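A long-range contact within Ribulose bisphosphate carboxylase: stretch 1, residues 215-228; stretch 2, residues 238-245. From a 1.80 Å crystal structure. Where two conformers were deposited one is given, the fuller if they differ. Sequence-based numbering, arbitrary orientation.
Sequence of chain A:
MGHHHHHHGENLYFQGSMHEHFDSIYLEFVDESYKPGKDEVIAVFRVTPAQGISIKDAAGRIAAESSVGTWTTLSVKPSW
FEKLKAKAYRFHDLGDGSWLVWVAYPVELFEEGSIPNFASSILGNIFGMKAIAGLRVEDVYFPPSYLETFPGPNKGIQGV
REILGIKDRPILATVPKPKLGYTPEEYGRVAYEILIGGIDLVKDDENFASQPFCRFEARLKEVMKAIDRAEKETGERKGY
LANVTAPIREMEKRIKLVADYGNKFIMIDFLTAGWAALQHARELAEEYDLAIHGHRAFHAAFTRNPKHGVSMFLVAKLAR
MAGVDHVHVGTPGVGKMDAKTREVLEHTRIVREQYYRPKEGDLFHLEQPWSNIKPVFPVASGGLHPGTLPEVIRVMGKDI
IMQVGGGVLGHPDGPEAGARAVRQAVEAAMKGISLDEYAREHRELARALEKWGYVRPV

Stretch 1 (215-228) RFEARLKEVMKAID
Stretch 2, residues 238-245: KGYLANVT

Residues 216-228 form a helix, with Arg215 at the N-cap position and i to i+4 bonds such as Leu220 N to Phe216 O (2.8 Å) and Ile227 N to Val223 O (2.8 Å). Stretch 2 contributes a strand beginning at Gly239. The two axes approach to 9.0 Å, and their N-to-C directions differ by 160°, so the segments run nearly antiparallel. The register follows: CA of Ile227 lies 6.2 Å from CA of Lys238, CA of Val223 and CA of Tyr240 are 7.6 Å apart, as are CA of Leu220 and CA of Ala242, and CA of Phe216 is 8.3 Å from CA of Val244. No backbone hydrogen bond crosses the interface; side chains fill the gap, burying 476 Å² in total.

Lys238 (phi/psi -140/160) directs its CA-to-CB bond toward the helix, but the end of its side chain (chi1 m, chi2 near -90°) leads away. Its O lies 4.0 Å from Ile227 CG2. Gly239 is also extended (-144/167); Ile227, in the m, t rotamer, brings CD1 to 3.6 Å from Gly239 C, a close approach to bare backbone.

Tyr240 (-126/125, chi1 t, chi2 23°) is the centre of the contact, with 125 Å² covered. Its CB points toward the helix and meets Ile227 CD1 at 3.7 Å. Val223 (chi1 t) places CG1 over one ring face, 3.7 Å from the centroid and 18° off the ring normal, the geometry of a CH-pi contact. At the ring edge, Leu220 (t, p) packs CD1 against Tyr240 CD2 at 3.8 Å. Beyond the apolar patch, Arg219 NE donates to Tyr240 OH at 3.1 Å, with an N-H...O angle of 148°. This is the only hydrogen bond between the stretches. An extended chi1 and chi2 (both t), then chi3 at 97°, carry the guanidinium to the hydroxyl, which lies near its plane.

Leu241 (-91/88; m, t) makes no contact with the helix. Ala242 (-84/128) turns CB toward it, where Phe216 CZ packs at 3.9 Å. Phe216 starts sideways, but chi1 t and chi2 87° bring its ring end inward.

Asn243 (-81/111, chi1 t) presents its backbone O to Phe216 CE1 at 3.3 Å, while its side chain leads away: OD1 accepts from Thr245 N at 3.1 Å and from Thr245 OG1 at 2.7 Å. Val244 (-101/11, chi1 m) completes the apolar contacts, its CG1 lying 3.9 Å from Phe216 CZ. Thr245 (-55/124, chi1 m) is beyond reach of the helix.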

ATOM      1  N   ARG A 215     -10.104  24.173  -0.048  1.00 49.71           N
ATOM      2  CA  ARG A 215     -10.434  23.263  -1.123  1.00 48.30           C
ATOM      3  C   ARG A 215      -9.452  23.375  -2.268  1.00 49.16           C
ATOM      4  O   ARG A 215      -8.863  24.445  -2.528  1.00 56.09           O
ATOM      5  CB  ARG A 215     -11.838  23.538  -1.626  1.00 50.84           C
ATOM      6  CG  ARG A 215     -12.754  23.595  -0.489  1.00 59.08           C
ATOM      7  CD  ARG A 215     -13.215  22.213  -0.112  1.00 61.20           C
ATOM      8  NE  ARG A 215     -14.287  22.319   0.862  1.00 70.95           N
ATOM      9  CZ  ARG A 215     -15.466  22.901   0.626  1.00 75.48           C
ATOM     10  NH1 ARG A 215     -16.380  22.963   1.586  1.00 78.26           N
ATOM     11  NH2 ARG A 215     -15.743  23.415  -0.568  1.00 77.41           N
ATOM     12  N   PHE A 216      -9.355  22.267  -3.006  1.00 44.35           N
ATOM     13  CA  PHE A 216      -8.325  22.127  -4.021  1.00 43.71           C
ATOM     14  C   PHE A 216      -8.423  23.244  -5.048  1.00 47.21           C
ATOM     15  O   PHE A 216      -7.427  23.926  -5.335  1.00 45.85           O
ATOM     16  CB  PHE A 216      -8.415  20.768  -4.708  1.00 41.36           C
ATOM     17  CG  PHE A 216      -7.295  20.538  -5.707  1.00 40.39           C
ATOM     18  CD1 PHE A 216      -6.085  20.013  -5.294  1.00 36.56           C
ATOM     19  CD2 PHE A 216      -7.446  20.904  -7.042  1.00 41.57           C
ATOM     20  CE1 PHE A 216      -5.022  19.804  -6.196  1.00 36.91           C
ATOM     21  CE2 PHE A 216      -6.393  20.709  -7.948  1.00 41.17           C
ATOM     22  CZ  PHE A 216      -5.196  20.166  -7.525  1.00 40.84           C
ATOM     23  N   GLU A 217      -9.635  23.477  -5.577  1.00 48.91           N
ATOM     24  CA  GLU A 217      -9.772  24.434  -6.671  1.00 49.51           C
ATOM     25  C   GLU A 217      -9.463  25.847  -6.205  1.00 51.96           C
ATOM     26  O   GLU A 217      -8.754  26.597  -6.888  1.00 58.88           O
ATOM     27  CB  GLU A 217     -11.170  24.353  -7.287  1.00 57.32           C
ATOM     28  CG  GLU A 217     -11.446  25.565  -8.197  1.00 65.42           C
ATOM     29  CD  GLU A 217     -12.221  25.255  -9.469  1.00 68.53           C
ATOM     30  OE1 GLU A 217     -12.954  24.242  -9.498  1.00 64.00           O
ATOM     31  OE2 GLU A 217     -12.125  26.060 -10.429  1.00 72.39           O
ATOM     32  N   ALA A 218      -9.999  26.242  -5.049  1.00 55.38           N
ATOM     33  CA  ALA A 218      -9.764  27.597  -4.575  1.00 59.83           C
ATOM     34  C   ALA A 218      -8.294  27.796  -4.217  1.00 54.43           C
ATOM     35  O   ALA A 218      -7.749  28.872  -4.443  1.00 56.24           O
ATOM     36  CB  ALA A 218     -10.685  27.908  -3.391  1.00 58.70           C
ATOM     37  N   ARG A 219      -7.637  26.763  -3.704  1.00 52.67           N
ATOM     38  CA  ARG A 219      -6.200  26.823  -3.407  1.00 50.41           C
ATOM     39  C   ARG A 219      -5.358  26.936  -4.681  1.00 48.99           C
ATOM     40  O   ARG A 219      -4.474  27.815  -4.786  1.00 52.10           O
ATOM     41  CB  ARG A 219      -5.796  25.572  -2.615  1.00 53.29           C
ATOM     42  CG  ARG A 219      -4.313  25.416  -2.448  1.00 47.21           C
ATOM     43  CD  ARG A 219      -4.037  24.343  -1.393  1.00 41.27           C
ATOM     44  NE  ARG A 219      -3.768  23.025  -1.946  1.00 45.54           N
ATOM     45  CZ  ARG A 219      -4.578  21.985  -1.801  1.00 44.66           C
ATOM     46  NH1 ARG A 219      -5.722  22.130  -1.138  1.00 44.38           N
ATOM     47  NH2 ARG A 219      -4.243  20.817  -2.325  1.00 41.81           N
ATOM     48  N   LEU A 220      -5.683  26.118  -5.685  1.00 46.95           N
ATOM     49  CA  LEU A 220      -4.982  26.131  -6.968  1.00 48.31           C
ATOM     50  C   LEU A 220      -5.090  27.492  -7.669  1.00 49.83           C
ATOM     51  O   LEU A 220      -4.101  27.998  -8.201  1.00 49.99           O
ATOM     52  CB  LEU A 220      -5.551  25.028  -7.860  1.00 45.11           C
ATOM     53  CG  LEU A 220      -5.047  24.902  -9.290  1.00 47.00           C
ATOM     54  CD1 LEU A 220      -3.544  24.669  -9.221  1.00 44.93           C
ATOM     55  CD2 LEU A 220      -5.810  23.809 -10.107  1.00 44.23           C
ATOM     56  N   LYS A 221      -6.281  28.080  -7.710  1.00 52.78           N
ATOM     57  CA  LYS A 221      -6.408  29.432  -8.267  1.00 56.42           C
ATOM     58  C   LYS A 221      -5.463  30.417  -7.578  1.00 57.35           C
ATOM     59  O   LYS A 221      -4.789  31.221  -8.239  1.00 59.57           O
ATOM     60  CB  LYS A 221      -7.843  29.921  -8.114  1.00 61.57           C
ATOM     61  CG  LYS A 221      -8.905  29.058  -8.785  1.00 66.58           C
ATOM     62  CD  LYS A 221     -10.316  29.632  -8.570  1.00 71.37           C
ATOM     63  CE  LYS A 221     -10.557  30.886  -9.411  1.00 75.34           C
ATOM     64  NZ  LYS A 221      -9.888  32.121  -8.877  1.00 81.39           N
ATOM     65  N   GLU A 222      -5.447  30.419  -6.242  1.00 57.02           N
ATOM     66  CA  GLU A 222      -4.615  31.378  -5.522  1.00 58.35           C
ATOM     67  C   GLU A 222      -3.125  31.144  -5.755  1.00 55.94           C
ATOM     68  O   GLU A 222      -2.345  32.108  -5.784  1.00 57.61           O
ATOM     69  CB  GLU A 222      -4.919  31.344  -4.031  1.00 59.09           C
ATOM     70  CG  GLU A 222      -6.253  31.918  -3.644  1.00 62.72           C
ATOM     71  CD  GLU A 222      -6.364  33.360  -4.041  1.00 73.10           C
ATOM     72  OE1 GLU A 222      -5.522  34.182  -3.577  1.00 75.22           O
ATOM     73  OE2 GLU A 222      -7.279  33.668  -4.840  1.00 79.20           O
ATOM     74  N   VAL A 223      -2.704  29.887  -5.911  1.00 52.30           N
ATOM     75  CA  VAL A 223      -1.288  29.630  -6.171  1.00 50.25           C
ATOM     76  C   VAL A 223      -0.923  29.940  -7.620  1.00 51.01           C
ATOM     77  O   VAL A 223       0.167  30.463  -7.886  1.00 54.07           O
ATOM     78  CB  VAL A 223      -0.915  28.180  -5.789  1.00 54.31           C
ATOM     79  CG1 VAL A 223       0.571  27.879  -6.144  1.00 44.55           C
ATOM     80  CG2 VAL A 223      -1.190  27.973  -4.321  1.00 49.33           C
ATOM     81  N   MET A 224      -1.823  29.694  -8.570  1.00 51.64           N
ATOM     82  CA  MET A 224      -1.486  29.905  -9.977  1.00 52.51           C
ATOM     83  C   MET A 224      -1.423  31.383 -10.322  1.00 56.27           C
ATOM     84  O   MET A 224      -0.669  31.767 -11.224  1.00 57.06           O
ATOM     85  CB  MET A 224      -2.491  29.208 -10.886  1.00 52.45           C
ATOM     86  CG  MET A 224      -2.421  27.692 -10.817  1.00 48.89           C
ATOM     87  SD  MET A 224      -0.728  27.023 -10.928  1.00 45.92           S
ATOM     88  CE  MET A 224      -0.242  27.637 -12.589  1.00 48.14           C
ATOM     89  N   LYS A 225      -2.196  32.202  -9.605  1.00 58.79           N
ATOM     90  CA  LYS A 225      -2.051  33.661  -9.686  1.00 62.56           C
ATOM     91  C   LYS A 225      -0.715  34.098  -9.088  1.00 62.11           C
ATOM     92  O   LYS A 225      -0.050  34.998  -9.626  1.00 64.20           O
ATOM     93  CB  LYS A 225      -3.235  34.323  -8.970  1.00 65.45           C
ATOM     94  CG  LYS A 225      -3.401  35.825  -9.106  1.00 70.02           C
ATOM     95  CD  LYS A 225      -4.506  36.334  -8.164  1.00 72.68           C
ATOM     96  CE  LYS A 225      -5.518  35.220  -7.799  1.00 71.01           C
ATOM     97  NZ  LYS A 225      -6.755  35.799  -7.167  1.00 75.49           N
ATOM     98  N   ALA A 226      -0.287  33.461  -7.990  1.00 59.58           N
ATOM     99  CA  ALA A 226       1.019  33.769  -7.402  1.00 59.12           C
ATOM    100  C   ALA A 226       2.158  33.390  -8.336  1.00 57.48           C
ATOM    101  O   ALA A 226       3.149  34.125  -8.428  1.00 58.81           O
ATOM    102  CB  ALA A 226       1.220  33.067  -6.060  1.00 57.36           C
ATOM    103  N   ILE A 227       2.031  32.261  -9.037  1.00 54.90           N
ATOM    104  CA  ILE A 227       3.051  31.834  -9.999  1.00 53.61           C
ATOM    105  C   ILE A 227       3.161  32.845 -11.141  1.00 56.76           C
ATOM    106  O   ILE A 227       4.270  33.238 -11.535  1.00 57.38           O
ATOM    107  CB  ILE A 227       2.721  30.421 -10.514  1.00 50.69           C
ATOM    108  CG1 ILE A 227       3.232  29.384  -9.497  1.00 47.41           C
ATOM    109  CG2 ILE A 227       3.299  30.112 -11.874  1.00 50.57           C
ATOM    110  CD1 ILE A 227       2.919  27.917  -9.900  1.00 44.56           C
ATOM    111  N   ASP A 228       2.016  33.261 -11.687  1.00 58.95           N
ATOM    112  CA  ASP A 228       2.010  34.202 -12.814  1.00 62.25           C
ATOM    113  C   ASP A 228       2.694  35.527 -12.451  1.00 65.07           C
ATOM    114  O   ASP A 228       3.405  36.118 -13.278  1.00 66.86           O
ATOM    115  CB  ASP A 228       0.559  34.416 -13.281  1.00 64.38           C
ATOM    116  CG  ASP A 228       0.441  35.439 -14.425  1.00 68.27           C
ATOM    117  OD1 ASP A 228       0.735  35.089 -15.595  1.00 68.23           O
ATOM    118  OD2 ASP A 228       0.051  36.590 -14.131  1.00 71.60           O
ATOM    119  N   LYS A 238       8.090  28.868 -13.182  1.00 47.32           N
ATOM    120  CA  LYS A 238       7.859  28.309 -11.859  0.57 45.05           C
ATOM    121  C   LYS A 238       6.762  27.267 -11.995  1.00 43.22           C
ATOM    122  O   LYS A 238       5.995  27.293 -12.946  1.00 44.29           O
ATOM    123  CB  LYS A 238       7.400  29.357 -10.844  0.57 46.61           C
ATOM    124  CG  LYS A 238       8.183  30.690 -10.908  0.57 49.51           C
ATOM    125  CD  LYS A 238       9.371  30.577  -9.980  0.57 48.59           C
ATOM    126  CE  LYS A 238      10.230  31.900 -10.012  0.57 51.68           C
ATOM    127  NZ  LYS A 238      11.305  31.922  -8.963  0.57 51.30           N
ATOM    128  N   GLY A 239       6.675  26.382 -11.042  1.00 40.75           N
ATOM    129  CA  GLY A 239       5.652  25.348 -11.099  1.00 39.07           C
ATOM    130  C   GLY A 239       5.123  25.041  -9.718  1.00 40.09           C
ATOM    131  O   GLY A 239       5.717  25.418  -8.723  1.00 39.62           O
ATOM    132  N   TYR A 240       3.989  24.304  -9.663  1.00 41.18           N
ATOM    133  CA  TYR A 240       3.337  23.984  -8.395  1.00 36.14           C
ATOM    134  C   TYR A 240       3.163  22.466  -8.315  1.00 33.02           C
ATOM    135  O   TYR A 240       2.626  21.868  -9.256  1.00 33.52           O
ATOM    136  CB  TYR A 240       1.973  24.684  -8.341  1.00 39.89           C
ATOM    137  CG  TYR A 240       1.100  24.433  -7.145  1.00 37.23           C
ATOM    138  CD1 TYR A 240       1.624  24.013  -5.926  1.00 36.73           C
ATOM    139  CD2 TYR A 240      -0.284  24.573  -7.245  1.00 41.13           C
ATOM    140  CE1 TYR A 240       0.787  23.780  -4.833  1.00 40.11           C
ATOM    141  CE2 TYR A 240      -1.118  24.350  -6.169  1.00 40.72           C
ATOM    142  CZ  TYR A 240      -0.590  23.953  -4.978  1.00 41.20           C
ATOM    143  OH  TYR A 240      -1.431  23.743  -3.919  1.00 41.12           O
ATOM    144  N   LEU A 241       3.661  21.841  -7.244  1.00 31.25           N
ATOM    145  CA  LEU A 241       3.481  20.382  -7.096  1.00 28.90           C
ATOM    146  C   LEU A 241       2.186  20.248  -6.302  1.00 34.80           C
ATOM    147  O   LEU A 241       2.186  20.183  -5.075  1.00 31.79           O
ATOM    148  CB  LEU A 241       4.691  19.701  -6.426  1.00 31.62           C
ATOM    149  CG  LEU A 241       6.091  19.982  -7.018  1.00 37.96           C
ATOM    150  CD1 LEU A 241       7.259  19.394  -6.161  1.00 37.11           C
ATOM    151  CD2 LEU A 241       6.185  19.518  -8.487  1.00 36.28           C
ATOM    152  N   ALA A 242       1.066  20.223  -7.026  1.00 38.54           N
ATOM    153  CA  ALA A 242      -0.265  20.219  -6.437  1.00 36.28           C
ATOM    154  C   ALA A 242      -0.648  18.804  -6.077  1.00 31.96           C
ATOM    155  O   ALA A 242      -0.603  17.907  -6.927  1.00 28.18           O
ATOM    156  CB  ALA A 242      -1.307  20.776  -7.414  1.00 35.52           C
ATOM    157  N   ASN A 243      -1.071  18.609  -4.839  1.00 29.55           N
ATOM    158  CA  ASN A 243      -1.368  17.257  -4.358  1.00 28.10           C
ATOM    159  C   ASN A 243      -2.776  16.838  -4.825  1.00 29.15           C
ATOM    160  O   ASN A 243      -3.781  17.370  -4.346  1.00 30.21           O
ATOM    161  CB  ASN A 243      -1.226  17.208  -2.845  1.00 30.07           C
ATOM    162  CG  ASN A 243      -1.078  15.775  -2.336  1.00 31.44           C
ATOM    163  OD1 ASN A 243      -1.507  14.860  -2.988  1.00 26.59           O
ATOM    164  ND2 ASN A 243      -0.378  15.580  -1.220  1.00 36.31           N
ATOM    165  N   VAL A 244      -2.835  15.882  -5.747  1.00 29.36           N
ATOM    166  CA  VAL A 244      -4.104  15.388  -6.303  1.00 31.31           C
ATOM    167  C   VAL A 244      -4.511  14.071  -5.667  1.00 30.55           C
ATOM    168  O   VAL A 244      -5.432  13.393  -6.168  1.00 29.11           O
ATOM    169  CB  VAL A 244      -4.042  15.259  -7.841  1.00 29.25           C
ATOM    170  CG1 VAL A 244      -3.788  16.624  -8.508  1.00 31.53           C
ATOM    171  CG2 VAL A 244      -2.939  14.245  -8.242  1.00 26.21           C
ATOM    172  N   THR A 245      -3.833  13.675  -4.586  1.00 26.26           N
ATOM    173  CA  THR A 245      -4.181  12.454  -3.855  1.00 29.03           C
ATOM    174  C   THR A 245      -5.656  12.500  -3.446  1.00 25.51           C
ATOM    175  O   THR A 245      -6.094  13.399  -2.721  1.00 29.94           O
ATOM    176  CB  THR A 245      -3.245  12.306  -2.650  1.00 29.76           C
ATOM    177  OG1 THR A 245      -1.846  12.225  -3.096  1.00 24.28           O
ATOM    178  CG2 THR A 245      -3.577  11.003  -1.822  1.00 28.06           C
TER